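Local coordinates for protein dihydropyrimidinase (Brevibacillus agri, PDB 3SFW) that probably catalyses the hydrolytic ring opening of dihydropyrimidines at a two-zinc centre in an amidohydrolase barrel, at residues His60-Phe65 / His109-Gly114; Phe74-Lys79 / His410-Tyr415. All coordinates share one frame; numbering follows the deposited sequence.

Contact 1: residues His60-Phe65 / His109-Gly114. With ZN (zinc ion), chain F.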
loop_
_atom_site.group_PDB
_atom_site.type_symbol
_atom_site.label_atom_id
_atom_site.label_comp_id
_atom_site.label_asym_id
_atom_site.label_seq_id
_atom_site.Cartn_x
_atom_site.Cartn_y
_atom_site.Cartn_z
ATOM N N HIS A 60 -33.584 1.406 -11.230
ATOM C CA HIS A 60 -33.787 1.300 -12.670
ATOM C C HIS A 60 -35.241 0.881 -12.938
ATOM O O HIS A 60 -35.512 -0.274 -13.341
ATOM C CB HIS A 60 -32.833 0.246 -13.271
ATOM C CG HIS A 60 -31.384 0.574 -13.074
ATOM N ND1 HIS A 60 -30.733 1.522 -13.837
ATOM C CD2 HIS A 60 -30.481 0.120 -12.173
ATOM C CE1 HIS A 60 -29.463 1.588 -13.462
ATOM N NE2 HIS A 60 -29.293 0.767 -12.429
ATOM N N LEU A 61 -36.179 1.783 -12.647
ATOM C CA LEU A 61 -37.594 1.432 -12.832
ATOM C C LEU A 61 -38.001 1.641 -14.308
ATOM O O LEU A 61 -37.620 2.645 -14.940
ATOM C CB LEU A 61 -38.459 2.331 -11.932
ATOM C CG LEU A 61 -38.076 2.320 -10.444
ATOM C CD1 LEU A 61 -39.122 3.122 -9.633
ATOM C CD2 LEU A 61 -38.053 0.847 -9.929
ATOM N N ASP A 62 -38.831 0.729 -14.835
ATOM C CA ASP A 62 -39.289 0.807 -16.217
ATOM C C ASP A 62 -38.149 1.012 -17.192
ATOM O O ASP A 62 -38.223 1.871 -18.100
ATOM C CB ASP A 62 -40.326 1.930 -16.378
ATOM C CG ASP A 62 -41.235 1.728 -17.595
ATOM O OD1 ASP A 62 -41.643 0.576 -17.886
ATOM O OD2 ASP A 62 -41.546 2.741 -18.254
ATOM N N MET A 63 -37.061 0.295 -16.972
ATOM C CA MET A 63 -35.845 0.508 -17.744
ATOM C C MET A 63 -35.797 -0.474 -18.922
ATOM O O MET A 63 -35.871 -1.687 -18.733
ATOM C CB MET A 63 -34.633 0.219 -16.845
ATOM C CG MET A 63 -33.269 0.384 -17.590
ATOM S SD MET A 63 -32.033 -0.652 -16.767
ATOM C CE MET A 63 -30.527 -0.178 -17.537
ATOM N N PRO A 64 -35.567 0.031 -20.131
ATOM C CA PRO A 64 -35.313 -0.904 -21.251
ATOM C C PRO A 64 -33.887 -1.460 -21.192
ATOM O O PRO A 64 -32.923 -0.680 -21.207
ATOM C CB PRO A 64 -35.471 -0.006 -22.497
ATOM C CG PRO A 64 -35.073 1.394 -22.002
ATOM C CD PRO A 64 -35.446 1.457 -20.519
ATOM N N PHE A 65 -33.745 -2.777 -21.139
ATOM C CA PHE A 65 -32.402 -3.402 -20.930
ATOM C C PHE A 65 -32.526 -4.905 -21.119
ATOM O O PHE A 65 -33.599 -5.472 -20.885
ATOM C CB PHE A 65 -31.910 -3.105 -19.497
ATOM C CG PHE A 65 -30.446 -3.453 -19.227
ATOM C CD1 PHE A 65 -29.409 -2.882 -19.982
ATOM C CD2 PHE A 65 -30.120 -4.090 -18.028
ATOM C CE1 PHE A 65 -28.072 -3.074 -19.615
ATOM C CE2 PHE A 65 -28.786 -4.298 -17.648
ATOM C CZ PHE A 65 -27.750 -3.797 -18.477
ATOM N N HIS A 109 -39.329 11.811 -17.125
ATOM C CA HIS A 109 -40.417 12.459 -16.404
ATOM C C HIS A 109 -41.749 11.796 -16.763
ATOM O O HIS A 109 -42.600 11.595 -15.887
ATOM C CB HIS A 109 -40.451 13.954 -16.731
ATOM C CG HIS A 109 -39.504 14.774 -15.903
ATOM N ND1 HIS A 109 -39.717 15.023 -14.564
ATOM C CD2 HIS A 109 -38.281 15.290 -16.196
ATOM C CE1 HIS A 109 -38.725 15.776 -14.103
ATOM N NE2 HIS A 109 -37.828 15.926 -15.065
ATOM N N GLU A 110 -41.898 11.401 -18.025
ATOM C CA GLU A 110 -43.175 10.788 -18.456
ATOM C C GLU A 110 -43.333 9.351 -17.875
ATOM O O GLU A 110 -44.419 9.000 -17.436
ATOM C CB GLU A 110 -43.327 10.829 -19.982
ATOM C CG GLU A 110 -44.613 10.183 -20.562
ATOM C CD GLU A 110 -45.916 10.831 -20.069
ATOM O OE1 GLU A 110 -46.985 10.179 -20.184
ATOM O OE2 GLU A 110 -45.886 11.984 -19.578
ATOM N N LYS A 111 -42.211 8.660 -17.613
ATOM C CA LYS A 111 -42.286 7.374 -16.893
ATOM C C LYS A 111 -42.820 7.573 -15.473
ATOM O O LYS A 111 -43.525 6.710 -14.935
ATOM C CB LYS A 111 -40.909 6.666 -16.819
ATOM C CG LYS A 111 -40.331 6.225 -18.098
ATOM C CD LYS A 111 -38.930 5.567 -17.831
ATOM C CE LYS A 111 -38.266 5.153 -19.124
ATOM N NZ LYS A 111 -39.055 4.045 -19.809
ATOM N N ALA A 112 -42.414 8.659 -14.814
ATOM C CA ALA A 112 -42.736 8.830 -13.413
ATOM C C ALA A 112 -44.036 9.609 -13.132
ATOM O O ALA A 112 -44.697 9.406 -12.112
ATOM C CB ALA A 112 -41.551 9.473 -12.686
ATOM N N ARG A 113 -44.423 10.486 -14.050
ATOM C CA ARG A 113 -45.434 11.498 -13.707
ATOM C C ARG A 113 -46.797 10.813 -13.517
ATOM O O ARG A 113 -47.184 9.950 -14.297
ATOM C CB ARG A 113 -45.476 12.569 -14.803
ATOM C CG ARG A 113 -46.715 13.491 -14.813
ATOM C CD ARG A 113 -46.676 14.406 -16.058
ATOM N NE ARG A 113 -45.503 15.292 -16.063
ATOM C CZ ARG A 113 -44.473 15.217 -16.916
ATOM N NH1 ARG A 113 -44.425 14.284 -17.877
ATOM N NH2 ARG A 113 -43.477 16.095 -16.809
ATOM N N GLY A 114 -47.432 11.067 -12.379
ATOM C CA GLY A 114 -48.741 10.485 -12.118
ATOM C C GLY A 114 -48.678 9.042 -11.645
ATOM O O GLY A 114 -49.716 8.387 -11.448
HETATM ZN ZN ZN F . -27.375 0.064 -11.887
#

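Contact 2: residues Phe74-Lys79 / His410-Tyr415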
loop_
_atom_site.group_PDB
_atom_site.type_symbol
_atom_site.label_atom_id
_atom_site.label_comp_id
_atom_site.label_asym_id
_atom_site.label_seq_id
_atom_site.Cartn_x
_atom_site.Cartn_y
_atom_site.Cartn_z
ATOM N N PHE A 74 -42.676 2.858 -12.375
ATOM C CA PHE A 74 -42.562 3.854 -11.296
ATOM C C PHE A 74 -43.612 3.697 -10.236
ATOM O O PHE A 74 -43.344 3.970 -9.085
ATOM C CB PHE A 74 -42.511 5.290 -11.824
ATOM C CG PHE A 74 -41.121 5.729 -12.155
ATOM C CD1 PHE A 74 -40.505 5.276 -13.326
ATOM C CD2 PHE A 74 -40.404 6.548 -11.268
ATOM C CE1 PHE A 74 -39.176 5.622 -13.657
ATOM C CE2 PHE A 74 -39.037 6.846 -11.537
ATOM C CZ PHE A 74 -38.433 6.423 -12.744
ATOM N N PHE A 75 -44.793 3.158 -10.592
ATOM C CA PHE A 75 -45.808 2.907 -9.575
ATOM C C PHE A 75 -45.390 1.718 -8.663
ATOM O O PHE A 75 -45.321 1.861 -7.449
ATOM C CB PHE A 75 -47.188 2.623 -10.223
ATOM C CG PHE A 75 -48.270 2.319 -9.229
ATOM C CD1 PHE A 75 -48.848 1.053 -9.209
ATOM C CD2 PHE A 75 -48.613 3.241 -8.247
ATOM C CE1 PHE A 75 -49.829 0.720 -8.268
ATOM C CE2 PHE A 75 -49.622 2.929 -7.285
ATOM C CZ PHE A 75 -50.207 1.645 -7.297
ATOM N N THR A 76 -45.233 0.535 -9.244
ATOM C CA THR A 76 -44.976 -0.656 -8.403
ATOM C C THR A 76 -43.616 -0.548 -7.705
ATOM O O THR A 76 -43.465 -1.025 -6.567
ATOM C CB THR A 76 -45.091 -2.006 -9.147
ATOM O OG1 THR A 76 -44.085 -2.104 -10.155
ATOM C CG2 THR A 76 -46.549 -2.179 -9.816
ATOM N N GLY A 77 -42.629 0.012 -8.410
ATOM C CA GLY A 77 -41.287 0.099 -7.827
ATOM C C GLY A 77 -41.247 1.059 -6.635
ATOM O O GLY A 77 -40.588 0.770 -5.616
ATOM N N THR A 78 -41.908 2.205 -6.747
ATOM C CA THR A 78 -41.944 3.149 -5.602
ATOM C C THR A 78 -42.813 2.622 -4.479
ATOM O O THR A 78 -42.527 2.844 -3.305
ATOM C CB THR A 78 -42.362 4.604 -5.984
ATOM O OG1 THR A 78 -43.687 4.629 -6.541
ATOM C CG2 THR A 78 -41.349 5.188 -6.963
ATOM N N LYS A 79 -43.873 1.864 -4.820
ATOM C CA LYS A 79 -44.705 1.309 -3.753
ATOM C C LYS A 79 -43.883 0.265 -2.969
ATOM O O LYS A 79 -43.929 0.210 -1.726
ATOM C CB LYS A 79 -46.009 0.691 -4.307
ATOM C CG LYS A 79 -46.876 0.074 -3.270
ATOM C CD LYS A 79 -48.351 -0.014 -3.788
ATOM C CE LYS A 79 -48.387 -0.762 -5.133
ATOM N NZ LYS A 79 -48.186 -2.214 -5.004
ATOM N N HIS A 410 -43.661 -6.822 -2.287
ATOM C CA HIS A 410 -44.541 -5.961 -3.094
ATOM C C HIS A 410 -43.936 -5.582 -4.442
ATOM O O HIS A 410 -44.580 -4.865 -5.245
ATOM C CB HIS A 410 -44.927 -4.717 -2.286
ATOM C CG HIS A 410 -45.554 -5.040 -0.966
ATOM N ND1 HIS A 410 -44.798 -5.414 0.132
ATOM C CD2 HIS A 410 -46.855 -5.097 -0.573
ATOM C CE1 HIS A 410 -45.609 -5.664 1.153
ATOM N NE2 HIS A 410 -46.860 -5.522 0.741
ATOM N N MET A 411 -42.694 -6.028 -4.700
ATOM C CA MET A 411 -42.071 -5.814 -6.016
ATOM C C MET A 411 -42.813 -6.632 -7.084
ATOM O O MET A 411 -43.294 -7.744 -6.785
ATOM C CB MET A 411 -40.589 -6.201 -5.981
ATOM C CG MET A 411 -39.792 -5.335 -4.987
ATOM S SD MET A 411 -38.128 -5.957 -4.770
ATOM C CE MET A 411 -38.488 -7.512 -3.853
ATOM N N ASN A 412 -43.032 -6.031 -8.258
ATOM C CA ASN A 412 -43.788 -6.736 -9.289
ATOM C C ASN A 412 -42.856 -7.715 -10.021
ATOM O O ASN A 412 -42.523 -7.507 -11.189
ATOM C CB ASN A 412 -44.465 -5.750 -10.258
ATOM C CG ASN A 412 -45.475 -6.434 -11.178
ATOM O OD1 ASN A 412 -45.886 -7.580 -10.919
ATOM N ND2 ASN A 412 -45.769 -5.808 -12.310
ATOM N N VAL A 413 -42.470 -8.807 -9.332
ATOM C CA VAL A 413 -41.507 -9.775 -9.872
ATOM C C VAL A 413 -41.771 -11.100 -9.187
ATOM O O VAL A 413 -42.226 -11.129 -8.055
ATOM C CB VAL A 413 -40.032 -9.360 -9.561
ATOM C CG1 VAL A 413 -39.039 -10.075 -10.495
ATOM C CG2 VAL A 413 -39.875 -7.863 -9.703
ATOM N N ASP A 414 -41.510 -12.208 -9.892
ATOM C CA ASP A 414 -41.942 -13.538 -9.413
ATOM C C ASP A 414 -40.957 -14.262 -8.522
ATOM O O ASP A 414 -41.140 -15.451 -8.255
ATOM C CB ASP A 414 -42.290 -14.449 -10.604
ATOM C CG ASP A 414 -41.134 -14.644 -11.552
ATOM O OD1 ASP A 414 -40.012 -14.236 -11.230
ATOM O OD2 ASP A 414 -41.287 -15.347 -12.585
ATOM N N TYR A 415 -39.924 -13.575 -8.042
ATOM C CA TYR A 415 -39.041 -14.226 -7.085
ATOM C C TYR A 415 -38.399 -13.168 -6.239
ATOM O O TYR A 415 -38.424 -11.973 -6.576
ATOM C CB TYR A 415 -37.947 -15.106 -7.773
ATOM C CG TYR A 415 -36.810 -14.337 -8.436
ATOM C CD1 TYR A 415 -36.982 -13.732 -9.670
ATOM C CD2 TYR A 415 -35.594 -14.139 -7.763
ATOM C CE1 TYR A 415 -35.983 -12.975 -10.263
ATOM C CE2 TYR A 415 -34.558 -13.448 -8.347
ATOM C CZ TYR A 415 -34.755 -12.866 -9.613
ATOM O OH TYR A 415 -33.756 -12.133 -10.189
HETATM O O HOH W 1 -45.460 -2.490 -5.361
HETATM O O HOH W 2 -45.215 -3.065 -12.721
#

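Contact 1: residues His60-Phe65 / His109-Gly114
The carboxylate of Asp-62 is met on a face: the ammonium of Lys-111 stands 58° out of its plane, with NZ 3.2 Å from OD2 in a salt bridge. The guanidinium of Arg-113, by contrast, meets Glu-110 at its edge and in plane, NH1 to OE2 being 3.2 Å, while the ring of Phe-65 has Met-63 CE over one face. Lys-111 makes a second bond, NZ to the backbone O of Asp-62 at 2.9 Å, arriving nearly in line with the C=O (164° at the oxygen). Two oxygens of one residue thus grip the amine. Asp-62 can offer both because its CG lies anti to the backbone N, chi1 -157°, on the side of its own carbonyl carbon. This joins the loop at the C-terminal end of the first strand of the TIM barrel to the last turn of helix 101-112. The same loop starts with His-60, whose NE2 binds zinc at 2.1 Å in the HxH motif of the family, with His-58 and Asp-315 on the same metal; carboxylated Lys-150, its fourth ligand, also binds the second zinc. Trp-108 adds a cation-pi contact to Lys-111. A methionine in place of Lys-111 would probably leave the Asp-62 carboxylate without its opposite charge and its carbonyl without this donor. The lysine methylenes pass close as well, CG lying 3.7 Å from Asp-62 OD2.

Contact 2: residues Phe74-Lys79 / His410-Tyr415
The loop 410-415 passes beside helix 74-83 in the opposite chain sense, with Thr-76 CA 6.3 Å from Asn-412 CA and Lys-79 CA 7.3 Å from His-410 CA. Side chains touch at one place: Thr-76 OG1 rests 3.7 Å from Asn-412 CB, with Thr-76 CB just behind it. Asn-412 has CG anti to its backbone N, chi1 -169°, which carries the amide past the threonine and lets water complete the join. One water gives a hydrogen to Thr-76 OG1 and takes one from Asn-412 ND2, 2.8 Å away. A second water is held at three points, donating to Thr-76 O and His-410 O and accepting from Lys-79 NZ, also at 2.8 Å, so it bridges the lysine to the loop. No hydrogen bond runs straight across. Asp-72, just before the helix, ties the two sides with protein atoms instead: its OD1 is bonded to both Thr-76 OG1 and Asn-412 N. The loop bends tightly here, Asn-412 being the centre of an inverse gamma turn closed by a weak bond from Val-413 N to Met-411 O. On the helix, Thr-78 OG1 turns back to Phe-74 O, at 2.7 Å and in the carbonyl plane, an oxygen that also takes the backbone N-H of Thr-78. The ring of His-410 stacks on Phe-83, further along the helix. Away from the loop, Phe-74 and Thr-78 pack on strand 86-93, and Phe-74 also reaches helix 101-112. Helix 74-83 lies in the beta-alpha-beta crossover between the neighbouring parallel strands 49-59 and 86-93. Asp-414 bonds to the backbone N of Phe-321 and Ser-322, at the start of helix 321-325, and Tyr-415 packs on Phe-321 and Lys-325.

How the contacts relate
The centres of contacts 1 and 2 lie about 13 Å apart, on the same side of the chain's centre, and their segments alternate along the sequence: 60-65, 74-79, 109-114, then 410-415 more than 290 residues later. Helix 74-83, which belongs to contact 2, also packs on both segments of contact 1. Phe-74 fills the space between, with its CD2 3.4 Å from Ala-112 CB and its CE1 3.6 Å from Leu-61 O, and Leu-61 CD2 packs on Gly-77 CA at 3.9 Å. Helices 74-83 and 101-112 and a late loop before strand 422-432 therefore link early and late parts of the amidohydrolase domain; of the four segments, only 60-65 carries a zinc ligand.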